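Transcriptional regulator, crp family (Thermotoga maritima, PDB 1O5L) probably acts as a DNA-binding transcription factor of the Crp family, pairing a cyclic nucleotide-binding-type domain with a Crp-like helix-turn-helix domain. Local coordinates at residues A[49-54]-A[88-93]; A[25-30]-A[96-101]; A[43-48]-A[69-74]. All blocks are in the same frame, centred on the assembly; numbering follows the deposited sequence.

Interaction 1: A[49-54]-A[88-93]; sequences GTLKTE and VNVVAG
The carboxylate of Glu54 and the amide of Asn89 cross at a slant, their planes 45° apart. Val91 CG2 covers one face of the carboxylate, 3.5 Å from Glu54 OE2. On the OE2 side comes Asn89 ND2, near in space but not in a hydrogen bond, while Asn89 OD1, at the other end of the amide, is hydrogen-bonded to the backbone N of Gln36. Nearer the backbone, Glu54 CG rests 3.5 Å from Asn89 CB. A chi1 of 67° puts Glu54 CG between the backbone N and the carbonyl carbon, and from there the chain runs out extended past Val91. An alanine in place of Glu54 lacks CG and the carboxylate, and would probably leave Val91 CG2 and Asn89 CB less covered and the amide ND2 without the negative charge beside it. Thr53 and Val90 lie on the opposite face; Thr53 CB packs 3.7 Å from Val88 CG2, and Leu51 CD1 reaches Val90 CG1 at 3.9 Å. The backbones are bonded in antiparallel fashion: Lys52 N to Val91 O is short at 2.7 Å and nearly straight (172°), whereas Asn89 N to Glu54 O is weak. At the far end Gly93 N meets Thr50 O at 2.8 Å, and Lys52 CD packs on Gly93 CA. Such a strand pair, with Leu51 turned to Ile74 and Ile98, is typical of the beta roll of cyclic nucleotide-binding domains.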
loop_
_atom_site.group_PDB
_atom_site.type_symbol
_atom_site.label_atom_id
_atom_site.label_comp_id
_atom_site.label_asym_id
_atom_site.label_seq_id
_atom_site.Cartn_x
_atom_site.Cartn_y
_atom_site.Cartn_z
ATOM N N GLY A 49 18.675 11.461 12.631
ATOM C CA GLY A 49 19.719 11.239 11.642
ATOM C C GLY A 49 19.198 11.267 10.208
ATOM O O GLY A 49 18.276 12.019 9.882
ATOM N N THR A 50 19.818 10.469 9.344
ATOM C CA THR A 50 19.492 10.429 7.920
ATOM C C THR A 50 19.918 9.070 7.352
ATOM O O THR A 50 21.050 8.620 7.570
ATOM C CB THR A 50 20.235 11.565 7.125
ATOM O OG1 THR A 50 19.979 12.858 7.684
ATOM C CG2 THR A 50 19.683 11.703 5.719
ATOM N N LEU A 51 19.016 8.443 6.593
ATOM C CA LEU A 51 19.305 7.195 5.918
ATOM C C LEU A 51 19.357 7.406 4.408
ATOM O O LEU A 51 18.766 8.359 3.896
ATOM C CB LEU A 51 18.249 6.162 6.263
ATOM C CG LEU A 51 17.990 5.988 7.759
ATOM C CD1 LEU A 51 16.926 4.965 7.964
ATOM C CD2 LEU A 51 19.280 5.587 8.485
ATOM N N LYS A 52 20.080 6.516 3.719
ATOM C CA LYS A 52 20.105 6.429 2.246
ATOM C C LYS A 52 19.594 5.077 1.769
ATOM O O LYS A 52 19.946 4.032 2.334
ATOM C CB LYS A 52 21.523 6.645 1.728
ATOM C CG LYS A 52 21.923 8.108 1.756
ATOM C CD LYS A 52 23.302 8.335 2.305
ATOM C CE LYS A 52 24.395 7.883 1.337
ATOM N NZ LYS A 52 25.485 8.935 1.272
ATOM N N THR A 53 18.735 5.098 0.755
ATOM C CA THR A 53 18.256 3.877 0.145
ATOM C C THR A 53 18.965 3.717 -1.194
ATOM O O THR A 53 19.020 4.665 -1.986
ATOM C CB THR A 53 16.711 3.858 -0.014
ATOM O OG1 THR A 53 16.235 4.990 -0.759
ATOM C CG2 THR A 53 16.003 3.957 1.328
ATOM N N GLU A 54 19.521 2.527 -1.431
ATOM C CA GLU A 54 20.268 2.271 -2.636
ATOM C C GLU A 54 19.974 0.877 -3.192
ATOM O O GLU A 54 20.040 -0.120 -2.468
ATOM C CB GLU A 54 21.773 2.503 -2.399
ATOM C CG GLU A 54 22.419 1.509 -1.456
ATOM C CD GLU A 54 23.839 1.872 -1.011
ATOM O OE1 GLU A 54 24.264 3.047 -1.176
ATOM O OE2 GLU A 54 24.529 0.947 -0.476
ATOM N N VAL A 88 15.595 -2.627 -0.974
ATOM C CA VAL A 88 16.832 -1.877 -1.191
ATOM C C VAL A 88 17.746 -2.031 0.001
ATOM O O VAL A 88 17.283 -2.327 1.091
ATOM C CB VAL A 88 16.537 -0.335 -1.379
ATOM C CG1 VAL A 88 15.631 -0.099 -2.593
ATOM C CG2 VAL A 88 15.909 0.271 -0.141
ATOM N N ASN A 89 19.037 -1.812 -0.202
ATOM C CA ASN A 89 19.933 -1.506 0.898
ATOM C C ASN A 89 19.472 -0.239 1.630
ATOM O O ASN A 89 19.097 0.749 0.998
ATOM C CB ASN A 89 21.343 -1.275 0.392
ATOM C CG ASN A 89 22.068 -2.540 0.021
ATOM O OD1 ASN A 89 21.555 -3.647 0.116
ATOM N ND2 ASN A 89 23.301 -2.373 -0.389
ATOM N N VAL A 90 19.483 -0.283 2.957
ATOM C CA VAL A 90 19.256 0.892 3.792
ATOM C C VAL A 90 20.555 1.169 4.552
ATOM O O VAL A 90 21.046 0.319 5.297
ATOM C CB VAL A 90 18.062 0.703 4.759
ATOM C CG1 VAL A 90 17.787 1.985 5.574
ATOM C CG2 VAL A 90 16.808 0.317 3.986
ATOM N N VAL A 91 21.106 2.366 4.350
ATOM C CA VAL A 91 22.420 2.732 4.865
ATOM C C VAL A 91 22.347 4.052 5.643
ATOM O O VAL A 91 21.629 4.959 5.240
ATOM C CB VAL A 91 23.409 2.915 3.711
ATOM C CG1 VAL A 91 24.839 3.126 4.257
ATOM C CG2 VAL A 91 23.349 1.723 2.750
ATOM N N ALA A 92 23.103 4.157 6.747
ATOM C CA ALA A 92 23.165 5.403 7.531
ATOM C C ALA A 92 23.991 6.440 6.780
ATOM O O ALA A 92 25.151 6.187 6.451
ATOM C CB ALA A 92 23.755 5.155 8.923
ATOM N N GLY A 93 23.376 7.587 6.485
ATOM C CA GLY A 93 24.065 8.705 5.855
ATOM C C GLY A 93 24.846 9.516 6.873
ATOM O O GLY A 93 25.834 10.170 6.535
#

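Interaction 2: A[25-30]-A[96-101]; sequences IVFRKG and SKILSI
Phe27 and Ile98 meet on the inner side of an antiparallel strand pair that belongs to the beta roll of the cyclic nucleotide-binding domain. Here the packing is close: Ile98 CD1 lies 3.8 Å from Phe27 CE1, approaching the ring obliquely. Both side chains also touch Val33, a residue of the second sheet, which places the pair between the two sheets. Ile98 also touches Leu44 and Leu46.

The other face is looser and open to solvent. Val26 and Lys97 lie side by side and point the same way, with Val26 CG1 3.8 Å from Lys97 CG, but the lysine chain then runs on, fully extended, away from strand 25-27, and its NZ makes a long, weak ion pair with Glu48. Four backbone hydrogen bonds join the two strands, in a reciprocal pair between Ile25 and Ile98 and another between Phe27 and Ser96. Ile98 N to Ile25 O measures 2.8 Å. Beyond these bonds, Ser100 OG turns to Asp42, and Ile25 CD1 ends against Ser100 CB at 3.9 Å.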
loop_
_atom_site.group_PDB
_atom_site.type_symbol
_atom_site.label_atom_id
_atom_site.label_comp_id
_atom_site.label_asym_id
_atom_site.label_seq_id
_atom_site.Cartn_x
_atom_site.Cartn_y
_atom_site.Cartn_z
ATOM N N ILE A 25 17.916 1.211 18.261
ATOM C CA ILE A 25 19.168 0.793 17.643
ATOM C C ILE A 25 19.811 1.984 16.971
ATOM O O ILE A 25 19.139 2.751 16.267
ATOM C CB ILE A 25 18.966 -0.337 16.597
ATOM C CG1 ILE A 25 18.115 -1.469 17.132
ATOM C CG2 ILE A 25 20.335 -0.960 16.207
ATOM C CD1 ILE A 25 17.421 -2.230 16.013
ATOM N N VAL A 26 21.125 2.096 17.173
ATOM C CA VAL A 26 21.923 3.185 16.658
ATOM C C VAL A 26 22.945 2.695 15.608
ATOM O O VAL A 26 23.448 1.558 15.689
ATOM C CB VAL A 26 22.649 3.935 17.815
ATOM C CG1 VAL A 26 21.666 4.279 18.953
ATOM C CG2 VAL A 26 23.807 3.131 18.349
ATOM N N PHE A 27 23.253 3.561 14.642
ATOM C CA PHE A 27 24.218 3.253 13.580
ATOM C C PHE A 27 25.161 4.409 13.341
ATOM O O PHE A 27 24.762 5.557 13.433
ATOM C CB PHE A 27 23.499 2.926 12.274
ATOM C CG PHE A 27 22.499 1.790 12.391
ATOM C CD1 PHE A 27 21.195 2.040 12.803
ATOM C CD2 PHE A 27 22.877 0.486 12.089
ATOM C CE1 PHE A 27 20.289 0.998 12.928
ATOM C CE2 PHE A 27 21.986 -0.556 12.194
ATOM C CZ PHE A 27 20.682 -0.311 12.609
ATOM N N ARG A 28 26.424 4.102 13.053
ATOM C CA ARG A 28 27.413 5.107 12.723
ATOM C C ARG A 28 27.271 5.443 11.250
ATOM O O ARG A 28 26.686 4.690 10.496
ATOM C CB ARG A 28 28.838 4.603 12.995
ATOM C CG ARG A 28 29.105 4.058 14.413
ATOM N N LYS A 29 27.835 6.566 10.840
ATOM C CA LYS A 29 27.814 6.974 9.459
ATOM C C LYS A 29 28.418 5.871 8.562
ATOM O O LYS A 29 29.463 5.319 8.866
ATOM C CB LYS A 29 28.596 8.290 9.306
ATOM C CG LYS A 29 28.647 8.819 7.905
ATOM C CD LYS A 29 29.440 10.102 7.823
ATOM C CE LYS A 29 29.067 10.924 6.575
ATOM N NZ LYS A 29 30.153 11.874 6.166
ATOM N N GLY A 30 27.738 5.536 7.465
ATOM C CA GLY A 30 28.216 4.488 6.574
ATOM C C GLY A 30 27.858 3.056 6.940
ATOM O O GLY A 30 28.095 2.160 6.139
ATOM N N SER A 96 22.798 7.767 13.291
ATOM C CA SER A 96 21.340 7.695 13.302
ATOM C C SER A 96 20.821 6.760 14.398
ATOM O O SER A 96 21.584 5.951 14.964
ATOM C CB SER A 96 20.835 7.238 11.937
ATOM O OG SER A 96 21.240 8.093 10.885
ATOM N N LYS A 97 19.534 6.907 14.719
ATOM C CA LYS A 97 18.850 6.064 15.700
ATOM C C LYS A 97 17.488 5.677 15.156
ATOM O O LYS A 97 16.772 6.483 14.565
ATOM C CB LYS A 97 18.659 6.771 17.048
ATOM C CG LYS A 97 19.923 7.400 17.598
ATOM C CD LYS A 97 19.742 7.925 19.021
ATOM C CE LYS A 97 21.008 8.559 19.539
ATOM N NZ LYS A 97 20.745 9.282 20.814
ATOM N N ILE A 98 17.132 4.428 15.404
ATOM C CA ILE A 98 15.936 3.821 14.878
ATOM C C ILE A 98 15.193 3.142 16.011
ATOM O O ILE A 98 15.800 2.670 16.966
ATOM C CB ILE A 98 16.372 2.835 13.753
ATOM C CG1 ILE A 98 16.636 3.649 12.483
ATOM C CG2 ILE A 98 15.350 1.688 13.479
ATOM C CD1 ILE A 98 17.396 2.879 11.426
ATOM N N LEU A 99 13.863 3.126 15.888
ATOM C CA LEU A 99 12.985 2.388 16.778
ATOM C C LEU A 99 12.538 1.140 16.024
ATOM O O LEU A 99 12.129 1.232 14.852
ATOM C CB LEU A 99 11.760 3.225 17.157
ATOM C CG LEU A 99 10.628 2.607 18.005
ATOM C CD1 LEU A 99 11.085 2.069 19.383
ATOM C CD2 LEU A 99 9.516 3.672 18.168
ATOM N N SER A 100 12.595 0.003 16.720
ATOM C CA SER A 100 12.292 -1.286 16.164
ATOM C C SER A 100 11.156 -1.913 16.991
ATOM O O SER A 100 11.368 -2.295 18.145
ATOM C CB SER A 100 13.559 -2.171 16.242
ATOM O OG SER A 100 13.381 -3.426 15.583
ATOM N N ILE A 101 9.968 -1.991 16.410
ATOM C CA ILE A 101 8.800 -2.581 17.063
ATOM C C ILE A 101 8.457 -3.946 16.438
ATOM O O ILE A 101 8.304 -4.012 15.229
ATOM C CB ILE A 101 7.563 -1.642 16.906
ATOM C CG1 ILE A 101 7.891 -0.226 17.426
ATOM C CG2 ILE A 101 6.363 -2.224 17.619
ATOM C CD1 ILE A 101 6.783 0.763 17.234
#

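Interaction 3: A[43-48]-A[69-74]; sequences VLILLE and KPVQII
Ile45 and Ile73 form an antiparallel, non-hydrogen-bonded pair with CA atoms 4.3 Å apart, flanked by firm bonds from Ile74 N to Leu44 O and from Leu46 N to Gln72 O, while Gln72 N reaches Leu46 O only weakly. Segment 69-74 is only briefly and weakly a strand, and the peptide bond between Pro70 and Val71 is cis. A water bridges the other end. It accepts from Leu44 N at 2.9 Å and donates to Ile74 O at 2.6 Å, beside the direct bond from Ile74 N to Leu44 O.

The side chains fall into two groups. On one face Ile45 stands between two partners, its CG2 branch against Val71 CG1 at 3.7 Å and its CG1 branch against Ile73 CG1 at 4.0 Å. Ile73 in turn offers its CG2 to Val43 CG1 at 3.8 Å. On the other face Leu46 carries much of the contact. Its CG is anti to the backbone N (chi1 180°), and its CD2 methyl reaches the peptide link between Lys69 and Pro70, 3.5 Å from Lys69 C. The proline ring fits against the strand end, its CG 3.7 Å from Glu48 CA. At the other end of the same face Leu44 CB meets Ile74 CD1.

Along its other edge strand 42-48 is bonded to strand 96-102, where Leu47 and Glu48 together face Lys97 in a classic beta bulge. Leu47 packs on Leu99 of that strand, Leu46 on Leu51 of strand 51-56, and Leu44 on Phe86 of a loop. Val71 packs on Leu15 and Ile73 on Ile79, both in loops.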
loop_
_atom_site.group_PDB
_atom_site.type_symbol
_atom_site.label_atom_id
_atom_site.label_comp_id
_atom_site.label_asym_id
_atom_site.label_seq_id
_atom_site.Cartn_x
_atom_site.Cartn_y
_atom_site.Cartn_z
ATOM N N VAL A 43 8.964 -3.582 12.468
ATOM C CA VAL A 43 8.687 -2.283 11.888
ATOM C C VAL A 43 9.777 -1.298 12.391
ATOM O O VAL A 43 10.006 -1.128 13.614
ATOM C CB VAL A 43 7.278 -1.795 12.310
ATOM C CG1 VAL A 43 6.984 -0.402 11.760
ATOM C CG2 VAL A 43 6.205 -2.801 11.889
ATOM N N LEU A 44 10.443 -0.649 11.446
ATOM C CA LEU A 44 11.546 0.268 11.752
ATOM C C LEU A 44 11.098 1.717 11.561
ATOM O O LEU A 44 10.501 2.055 10.533
ATOM C CB LEU A 44 12.742 -0.041 10.849
ATOM C CG LEU A 44 13.275 -1.483 10.830
ATOM C CD1 LEU A 44 14.535 -1.529 10.034
ATOM C CD2 LEU A 44 13.547 -2.086 12.258
ATOM N N ILE A 45 11.385 2.569 12.553
ATOM C CA ILE A 45 11.064 3.997 12.484
ATOM C C ILE A 45 12.327 4.818 12.726
ATOM O O ILE A 45 12.982 4.655 13.759
ATOM C CB ILE A 45 9.946 4.369 13.537
ATOM C CG1 ILE A 45 8.675 3.543 13.299
ATOM C CG2 ILE A 45 9.609 5.869 13.492
ATOM C CD1 ILE A 45 7.635 3.701 14.404
ATOM N N LEU A 46 12.654 5.702 11.789
ATOM C CA LEU A 46 13.789 6.608 11.935
ATOM C C LEU A 46 13.448 7.753 12.885
ATOM O O LEU A 46 12.584 8.602 12.574
ATOM C CB LEU A 46 14.221 7.206 10.588
ATOM C CG LEU A 46 15.396 8.175 10.629
ATOM C CD1 LEU A 46 16.674 7.439 11.047
ATOM C CD2 LEU A 46 15.610 8.867 9.253
ATOM N N LEU A 47 14.197 7.787 13.990
ATOM C CA LEU A 47 14.006 8.720 15.091
ATOM C C LEU A 47 14.818 9.976 14.893
ATOM O O LEU A 47 14.323 11.078 15.127
ATOM C CB LEU A 47 14.461 8.076 16.419
ATOM C CG LEU A 47 13.621 6.897 16.931
ATOM C CD1 LEU A 47 14.289 6.228 18.131
ATOM C CD2 LEU A 47 12.195 7.367 17.266
ATOM N N GLU A 48 16.087 9.789 14.526
ATOM C CA GLU A 48 17.003 10.883 14.291
ATOM C C GLU A 48 18.136 10.474 13.355
ATOM O O GLU A 48 18.498 9.297 13.295
ATOM C CB GLU A 48 17.559 11.457 15.589
ATOM C CG GLU A 48 17.801 10.492 16.722
ATOM C CD GLU A 48 18.345 11.211 17.965
ATOM O OE1 GLU A 48 19.547 11.612 17.944
ATOM O OE2 GLU A 48 17.551 11.410 18.936
ATOM N N LYS A 69 14.506 11.118 6.056
ATOM C CA LYS A 69 14.662 12.016 7.191
ATOM C C LYS A 69 13.654 11.619 8.268
ATOM O O LYS A 69 12.653 10.972 7.966
ATOM C CB LYS A 69 14.422 13.462 6.769
ATOM C CG LYS A 69 15.425 14.023 5.750
ATOM C CD LYS A 69 16.721 14.443 6.452
ATOM C CE LYS A 69 17.688 15.188 5.531
ATOM N NZ LYS A 69 19.083 15.216 6.116
ATOM N N PRO A 70 13.914 11.978 9.526
ATOM C CA PRO A 70 13.014 11.612 10.599
ATOM C C PRO A 70 11.738 12.480 10.597
ATOM O O PRO A 70 11.783 13.566 10.089
ATOM C CB PRO A 70 13.856 11.836 11.859
ATOM C CG PRO A 70 15.183 12.397 11.406
ATOM C CD PRO A 70 15.056 12.777 10.001
ATOM N N VAL A 71 10.597 12.025 11.129
ATOM C CA VAL A 71 10.392 10.725 11.747
ATOM C C VAL A 71 9.458 9.947 10.852
ATOM O O VAL A 71 8.338 10.362 10.644
ATOM C CB VAL A 71 9.711 10.869 13.131
ATOM C CG1 VAL A 71 9.581 9.560 13.804
ATOM C CG2 VAL A 71 10.480 11.840 14.021
ATOM N N GLN A 72 9.902 8.784 10.385
ATOM C CA GLN A 72 9.192 8.001 9.366
ATOM C C GLN A 72 9.369 6.509 9.550
ATOM O O GLN A 72 10.451 6.073 9.922
ATOM C CB GLN A 72 9.811 8.280 7.983
ATOM C CG GLN A 72 9.313 9.465 7.279
ATOM C CD GLN A 72 9.910 9.513 5.864
ATOM O OE1 GLN A 72 9.661 8.595 5.040
ATOM N NE2 GLN A 72 10.728 10.564 5.582
ATOM N N ILE A 73 8.333 5.742 9.187
ATOM C CA ILE A 73 8.445 4.280 9.021
ATOM C C ILE A 73 9.223 3.958 7.740
ATOM O O ILE A 73 8.976 4.544 6.710
ATOM C CB ILE A 73 7.058 3.593 8.954
ATOM C CG1 ILE A 73 6.227 3.898 10.202
ATOM C CG2 ILE A 73 7.230 2.044 8.811
ATOM C CD1 ILE A 73 4.734 3.712 10.022
ATOM N N ILE A 74 10.154 3.020 7.830
ATOM C CA ILE A 74 10.922 2.530 6.704
ATOM C C ILE A 74 10.245 1.350 5.927
ATOM O O ILE A 74 9.932 0.308 6.509
ATOM C CB ILE A 74 12.297 2.086 7.214
ATOM C CG1 ILE A 74 13.015 3.299 7.811
ATOM C CG2 ILE A 74 13.115 1.410 6.077
ATOM C CD1 ILE A 74 14.211 2.949 8.624
HETATM O O HOH W 1 10.245 -1.282 8.598
#

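How the interactions relate
All three contacts lie within the cyclic nucleotide-binding domain, their centres 9 to 11 Å apart. Interactions 2 and 3 are adjacent steps in one antiparallel sheet, where strand 96-102 bonds directly to strand 42-48. Interaction 1 belongs to the second sheet, and a hydrogen bond between Thr50 OG1 and Lys69 NZ ties it to interaction 3. Along the chain the segments run 25-30, 43-48, 49-54, 69-74, 88-93 and 96-101: interaction 2 encloses the other two, which alternate with each other. Two continuous chain links, from 43-48 into 49-54 and from 88-93 toward 96-101, carry the chain between the sheets, so both are tied into a single beta roll.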